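Long-range contact in NTF2 domain-containing protein (PDB 4X2H), which is of unknown function but carries an NTF2 domain and is seen bound to the chain of another protein, consistent with a role in protein binding: residues V119-F133 with I145-W159. Numbering follows the deposited sequence.
Sequences VRMMMALTVSGSVYF and IKQHFNDVFILVPNW
F149 lays its ring across the backbone of G129, its antiparallel partner, which has no side chain to hold it off. F149 CB meets V131 CG2 at 3.8 Å; with chi1 at 80°, CG sits between the backbone N and the carbonyl carbon, which swings the ring over the neighbouring strand. F149 CD1 and CE1 each come within 3.4 Å of G129 C. G129 N sits over one ring face, and F149 CE2 touches V127 CG1 at 4.1 Å. Cut back to an alanine, F149 would probably no longer cover the G129 backbone, and V127 and V131 would lose the ring they share. On the face bearing S128, N150 ND2 bonds V127 O at 3.2 Å, from 56° out of the carbonyl plane, beside the straighter bond from D151 N; the N150 ND2 bond to S128 OG is weak. N150 OD1 bonds a polar side chain of another protein's chain. Waters link H148 to the OG atoms of S128 and S130, while D151, on the F149 face, reaches Y16 and H178. Backbone pairing from M123-L155 to V131-Q147 makes this a long antiparallel beta hairpin, two adjacent inner strands of the curved NTF2-fold sheet, with helix 3-20 against L125, V127 and F153.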
loop_
_atom_site.group_PDB
_atom_site.type_symbol
_atom_site.label_atom_id
_atom_site.label_comp_id
_atom_site.label_asym_id
_atom_site.label_seq_id
_atom_site.Cartn_x
_atom_site.Cartn_y
_atom_site.Cartn_z
ATOM N N VAL B 119 -12.656 -7.501 12.815
ATOM C CA VAL B 119 -13.624 -6.421 12.632
ATOM C C VAL B 119 -12.960 -5.060 12.848
ATOM O O VAL B 119 -13.069 -4.170 12.005
ATOM C CB VAL B 119 -14.827 -6.590 13.591
ATOM C CG1 VAL B 119 -15.737 -5.360 13.570
ATOM C CG2 VAL B 119 -15.616 -7.838 13.212
ATOM N N ARG B 120 -12.265 -4.910 13.971
ATOM C CA ARG B 120 -11.645 -3.639 14.326
ATOM C C ARG B 120 -10.267 -3.525 13.689
ATOM O O ARG B 120 -9.253 -3.395 14.379
ATOM C CB ARG B 120 -11.555 -3.497 15.849
ATOM C CG ARG B 120 -12.921 -3.450 16.510
ATOM C CD ARG B 120 -12.859 -3.009 17.963
ATOM N NE ARG B 120 -12.174 -3.982 18.817
ATOM C CZ ARG B 120 -10.950 -3.831 19.320
ATOM N NH1 ARG B 120 -10.233 -2.743 19.069
ATOM N NH2 ARG B 120 -10.438 -4.784 20.087
ATOM N N MET B 121 -10.255 -3.557 12.361
ATOM C CA MET B 121 -9.024 -3.594 11.581
ATOM C C MET B 121 -8.651 -2.245 10.997
ATOM O O MET B 121 -9.468 -1.595 10.339
ATOM C CB MET B 121 -9.158 -4.585 10.423
ATOM C CG MET B 121 -9.487 -6.006 10.822
ATOM S SD MET B 121 -9.612 -7.068 9.365
ATOM C CE MET B 121 -11.060 -6.402 8.554
ATOM N N MET B 122 -7.406 -1.838 11.230
ATOM C CA MET B 122 -6.782 -0.772 10.466
ATOM C C MET B 122 -5.913 -1.443 9.411
ATOM O O MET B 122 -5.031 -2.234 9.748
ATOM C CB MET B 122 -5.948 0.140 11.359
ATOM C CG MET B 122 -5.183 1.211 10.625
ATOM S SD MET B 122 -4.194 2.171 11.790
ATOM C CE MET B 122 -4.845 3.807 11.486
ATOM N N MET B 123 -6.171 -1.140 8.145
ATOM C CA MET B 123 -5.529 -1.854 7.047
ATOM C C MET B 123 -4.673 -0.960 6.169
ATOM O O MET B 123 -5.021 0.188 5.901
ATOM C CB MET B 123 -6.585 -2.540 6.182
ATOM C CG MET B 123 -7.236 -3.734 6.859
ATOM S SD MET B 123 -8.732 -4.294 6.031
ATOM C CE MET B 123 -9.847 -2.933 6.381
ATOM N N ALA B 124 -3.549 -1.519 5.734
ATOM C CA ALA B 124 -2.713 -0.926 4.693
ATOM C C ALA B 124 -2.989 -1.649 3.385
ATOM O O ALA B 124 -2.676 -2.829 3.247
ATOM C CB ALA B 124 -1.244 -1.024 5.061
ATOM N N LEU B 125 -3.592 -0.936 2.437
ATOM C CA LEU B 125 -3.989 -1.504 1.154
ATOM C C LEU B 125 -3.148 -0.919 0.035
ATOM O O LEU B 125 -2.993 0.294 -0.043
ATOM C CB LEU B 125 -5.474 -1.229 0.896
ATOM C CG LEU B 125 -6.025 -1.552 -0.495
ATOM C CD1 LEU B 125 -6.026 -3.050 -0.741
ATOM C CD2 LEU B 125 -7.423 -0.971 -0.654
ATOM N N THR B 126 -2.600 -1.777 -0.820
ATOM C CA THR B 126 -1.910 -1.318 -2.022
ATOM C C THR B 126 -2.623 -1.871 -3.252
ATOM O O THR B 126 -3.050 -3.028 -3.267
ATOM C CB THR B 126 -0.420 -1.731 -2.031
ATOM O OG1 THR B 126 0.205 -1.239 -3.221
ATOM C CG2 THR B 126 -0.260 -3.242 -1.962
ATOM N N VAL B 127 -2.766 -1.024 -4.267
ATOM C CA VAL B 127 -3.479 -1.377 -5.488
ATOM C C VAL B 127 -2.661 -0.915 -6.669
ATOM O O VAL B 127 -2.145 0.200 -6.667
ATOM C CB VAL B 127 -4.874 -0.728 -5.567
ATOM C CG1 VAL B 127 -5.615 -1.210 -6.807
ATOM C CG2 VAL B 127 -5.682 -1.015 -4.302
ATOM N N SER B 128 -2.553 -1.762 -7.683
ATOM C CA SER B 128 -1.817 -1.400 -8.882
ATOM C C SER B 128 -2.586 -1.814 -10.124
ATOM O O SER B 128 -3.378 -2.756 -10.101
ATOM C CB SER B 128 -0.426 -2.037 -8.874
ATOM O OG SER B 128 0.360 -1.503 -7.819
ATOM N N GLY B 129 -2.356 -1.085 -11.208
ATOM C CA GLY B 129 -3.041 -1.363 -12.451
ATOM C C GLY B 129 -2.661 -0.352 -13.506
ATOM O O GLY B 129 -1.608 0.280 -13.412
ATOM N N SER B 130 -3.526 -0.195 -14.503
ATOM C CA SER B 130 -3.280 0.736 -15.591
ATOM C C SER B 130 -4.377 1.786 -15.672
ATOM O O SER B 130 -5.525 1.540 -15.287
ATOM C CB SER B 130 -3.179 -0.010 -16.923
ATOM O OG SER B 130 -2.124 -0.959 -16.907
ATOM N N VAL B 131 -3.997 2.959 -16.163
ATOM C CA VAL B 131 -4.940 4.015 -16.503
ATOM C C VAL B 131 -4.916 4.187 -18.010
ATOM O O VAL B 131 -3.864 4.472 -18.579
ATOM C CB VAL B 131 -4.587 5.364 -15.857
ATOM C CG1 VAL B 131 -5.795 6.296 -15.902
ATOM C CG2 VAL B 131 -4.086 5.185 -14.441
ATOM N N TYR B 132 -6.065 4.022 -18.652
ATOM C CA TYR B 132 -6.159 4.192 -20.099
ATOM C C TYR B 132 -6.846 5.496 -20.455
ATOM O O TYR B 132 -7.971 5.749 -20.031
ATOM C CB TYR B 132 -6.913 3.023 -20.730
ATOM C CG TYR B 132 -6.193 1.707 -20.583
ATOM C CD1 TYR B 132 -5.264 1.295 -21.526
ATOM C CD2 TYR B 132 -6.434 0.881 -19.498
ATOM C CE1 TYR B 132 -4.594 0.096 -21.393
ATOM C CE2 TYR B 132 -5.771 -0.322 -19.358
ATOM C CZ TYR B 132 -4.852 -0.709 -20.309
ATOM O OH TYR B 132 -4.191 -1.906 -20.172
ATOM N N PHE B 133 -6.155 6.319 -21.235
ATOM C CA PHE B 133 -6.718 7.569 -21.730
ATOM C C PHE B 133 -7.122 7.439 -23.190
ATOM O O PHE B 133 -6.299 7.103 -24.039
ATOM C CB PHE B 133 -5.711 8.701 -21.563
ATOM C CG PHE B 133 -5.377 8.994 -20.136
ATOM C CD1 PHE B 133 -4.437 8.236 -19.461
ATOM C CD2 PHE B 133 -6.018 10.018 -19.462
ATOM C CE1 PHE B 133 -4.132 8.506 -18.129
ATOM C CE2 PHE B 133 -5.716 10.289 -18.139
ATOM C CZ PHE B 133 -4.775 9.527 -17.477
ATOM N N ILE B 145 -3.003 7.467 -24.361
ATOM C CA ILE B 145 -1.996 7.370 -23.310
ATOM C C ILE B 145 -2.330 6.205 -22.390
ATOM O O ILE B 145 -3.495 5.960 -22.088
ATOM C CB ILE B 145 -1.906 8.666 -22.462
ATOM C CG1 ILE B 145 -1.552 9.872 -23.336
ATOM C CG2 ILE B 145 -0.893 8.506 -21.323
ATOM C CD1 ILE B 145 -0.196 9.784 -24.009
ATOM N N LYS B 146 -1.299 5.485 -21.963
ATOM C CA LYS B 146 -1.446 4.467 -20.937
ATOM C C LYS B 146 -0.462 4.748 -19.814
ATOM O O LYS B 146 0.732 4.926 -20.053
ATOM C CB LYS B 146 -1.219 3.068 -21.504
ATOM C CG LYS B 146 -1.406 1.952 -20.485
ATOM C CD LYS B 146 -1.023 0.599 -21.058
ATOM C CE LYS B 146 -1.106 -0.489 -20.002
ATOM N NZ LYS B 146 -0.819 -1.838 -20.566
ATOM N N GLN B 147 -0.979 4.803 -18.592
ATOM C CA GLN B 147 -0.147 4.941 -17.403
ATOM C C GLN B 147 -0.239 3.701 -16.543
ATOM O O GLN B 147 -1.242 2.997 -16.558
ATOM C CB GLN B 147 -0.568 6.140 -16.555
ATOM C CG GLN B 147 -0.409 7.492 -17.204
ATOM C CD GLN B 147 -0.813 8.603 -16.258
ATOM O OE1 GLN B 147 -1.909 8.581 -15.691
ATOM N NE2 GLN B 147 0.075 9.563 -16.058
ATOM N N HIS B 148 0.816 3.450 -15.780
ATOM C CA HIS B 148 0.751 2.522 -14.666
ATOM C C HIS B 148 0.341 3.332 -13.445
ATOM O O HIS B 148 0.829 4.442 -13.271
ATOM C CB HIS B 148 2.104 1.837 -14.447
ATOM C CG HIS B 148 2.106 0.854 -13.319
ATOM N ND1 HIS B 148 1.432 -0.349 -13.380
ATOM C CD2 HIS B 148 2.696 0.895 -12.101
ATOM C CE1 HIS B 148 1.603 -1.002 -12.244
ATOM N NE2 HIS B 148 2.369 -0.271 -11.453
ATOM N N PHE B 149 -0.570 2.819 -12.620
ATOM C CA PHE B 149 -0.864 3.495 -11.362
ATOM C C PHE B 149 -0.642 2.578 -10.189
ATOM O O PHE B 149 -0.735 1.355 -10.298
ATOM C CB PHE B 149 -2.294 4.059 -11.326
ATOM C CG PHE B 149 -3.362 3.048 -11.000
ATOM C CD1 PHE B 149 -4.009 2.360 -12.006
ATOM C CD2 PHE B 149 -3.756 2.824 -9.686
ATOM C CE1 PHE B 149 -5.002 1.441 -11.722
ATOM C CE2 PHE B 149 -4.749 1.907 -9.392
ATOM C CZ PHE B 149 -5.377 1.216 -10.417
ATOM N N ASN B 150 -0.310 3.212 -9.074
ATOM C CA ASN B 150 -0.138 2.552 -7.801
ATOM C C ASN B 150 -0.818 3.408 -6.744
ATOM O O ASN B 150 -0.458 4.570 -6.551
ATOM C CB ASN B 150 1.350 2.348 -7.497
ATOM C CG ASN B 150 1.596 1.796 -6.112
ATOM O OD1 ASN B 150 2.423 2.317 -5.368
ATOM N ND2 ASN B 150 0.879 0.739 -5.757
ATOM N N ASP B 151 -1.837 2.835 -6.108
ATOM C CA ASP B 151 -2.582 3.474 -5.029
ATOM C C ASP B 151 -2.245 2.786 -3.718
ATOM O O ASP B 151 -2.151 1.566 -3.676
ATOM C CB ASP B 151 -4.097 3.371 -5.269
ATOM C CG ASP B 151 -4.714 4.645 -5.822
ATOM O OD1 ASP B 151 -4.205 5.751 -5.543
ATOM O OD2 ASP B 151 -5.745 4.533 -6.527
ATOM N N VAL B 152 -2.060 3.556 -2.652
ATOM C CA VAL B 152 -2.014 2.972 -1.321
ATOM C C VAL B 152 -3.009 3.693 -0.422
ATOM O O VAL B 152 -3.193 4.905 -0.521
ATOM C CB VAL B 152 -0.593 3.006 -0.694
ATOM C CG1 VAL B 152 0.359 2.098 -1.481
ATOM C CG2 VAL B 152 -0.065 4.429 -0.583
ATOM N N PHE B 153 -3.672 2.917 0.428
ATOM C CA PHE B 153 -4.686 3.428 1.339
ATOM C C PHE B 153 -4.443 2.916 2.736
ATOM O O PHE B 153 -4.016 1.774 2.915
ATOM C CB PHE B 153 -6.097 2.991 0.936
ATOM C CG PHE B 153 -6.499 3.371 -0.455
ATOM C CD1 PHE B 153 -6.270 2.509 -1.511
ATOM C CD2 PHE B 153 -7.158 4.566 -0.698
ATOM C CE1 PHE B 153 -6.669 2.834 -2.780
ATOM C CE2 PHE B 153 -7.555 4.900 -1.970
ATOM C CZ PHE B 153 -7.313 4.036 -3.016
ATOM N N ILE B 154 -4.736 3.751 3.725
ATOM C CA ILE B 154 -4.953 3.252 5.070
ATOM C C ILE B 154 -6.453 3.292 5.338
ATOM O O ILE B 154 -7.086 4.349 5.269
ATOM C CB ILE B 154 -4.180 4.051 6.126
ATOM C CG1 ILE B 154 -2.680 3.861 5.908
ATOM C CG2 ILE B 154 -4.556 3.574 7.526
ATOM C CD1 ILE B 154 -1.810 4.766 6.749
ATOM N N LEU B 155 -7.018 2.126 5.616
ATOM C CA LEU B 155 -8.444 2.008 5.879
ATOM C C LEU B 155 -8.713 1.800 7.358
ATOM O O LEU B 155 -7.980 1.071 8.021
ATOM C CB LEU B 155 -9.037 0.854 5.086
ATOM C CG LEU B 155 -8.901 0.929 3.568
ATOM C CD1 LEU B 155 -9.377 -0.372 2.968
ATOM C CD2 LEU B 155 -9.685 2.108 2.997
ATOM N N VAL B 156 -9.769 2.437 7.862
ATOM C CA VAL B 156 -10.185 2.282 9.259
ATOM C C VAL B 156 -11.670 1.910 9.323
ATOM O O VAL B 156 -12.417 2.134 8.365
ATOM C CB VAL B 156 -9.924 3.567 10.083
ATOM C CG1 VAL B 156 -8.428 3.839 10.202
ATOM C CG2 VAL B 156 -10.635 4.763 9.471
ATOM N N PRO B 157 -12.107 1.310 10.444
ATOM C CA PRO B 157 -13.506 0.888 10.570
ATOM C C PRO B 157 -14.501 2.043 10.487
ATOM O O PRO B 157 -14.249 3.108 11.051
ATOM C CB PRO B 157 -13.556 0.251 11.963
ATOM C CG PRO B 157 -12.168 -0.125 12.274
ATOM C CD PRO B 157 -11.302 0.895 11.603
ATOM N N ASN B 158 -15.610 1.830 9.788
ATOM C CA ASN B 158 -16.733 2.762 9.835
ATOM C C ASN B 158 -17.670 2.344 10.956
ATOM O O ASN B 158 -18.484 1.436 10.784
ATOM C CB ASN B 158 -17.484 2.801 8.502
ATOM C CG ASN B 158 -18.578 3.863 8.476
ATOM O OD1 ASN B 158 -18.949 4.423 9.514
ATOM N ND2 ASN B 158 -19.105 4.137 7.290
ATOM N N TRP B 159 -17.553 3.006 12.105
ATOM C CA TRP B 159 -18.322 2.628 13.286
ATOM C C TRP B 159 -19.822 2.836 13.093
ATOM O O TRP B 159 -20.628 2.245 13.810
ATOM C CB TRP B 159 -17.859 3.425 14.508
ATOM C CG TRP B 159 -16.404 3.296 14.816
ATOM C CD1 TRP B 159 -15.496 4.312 14.906
ATOM C CD2 TRP B 159 -15.677 2.085 15.070
ATOM N NE1 TRP B 159 -14.256 3.810 15.209
ATOM C CE2 TRP B 159 -14.339 2.446 15.315
ATOM C CE3 TRP B 159 -16.030 0.734 15.123
ATOM C CZ2 TRP B 159 -13.349 1.504 15.600
ATOM C CZ3 TRP B 159 -15.047 -0.200 15.410
ATOM C CH2 TRP B 159 -13.722 0.191 15.641
HETATM O O HOH W 1 2.869 0.233 -3.149
HETATM O O HOH W 2 2.835 -0.906 -8.859
HETATM O O HOH W 3 0.297 -0.816 -16.011
#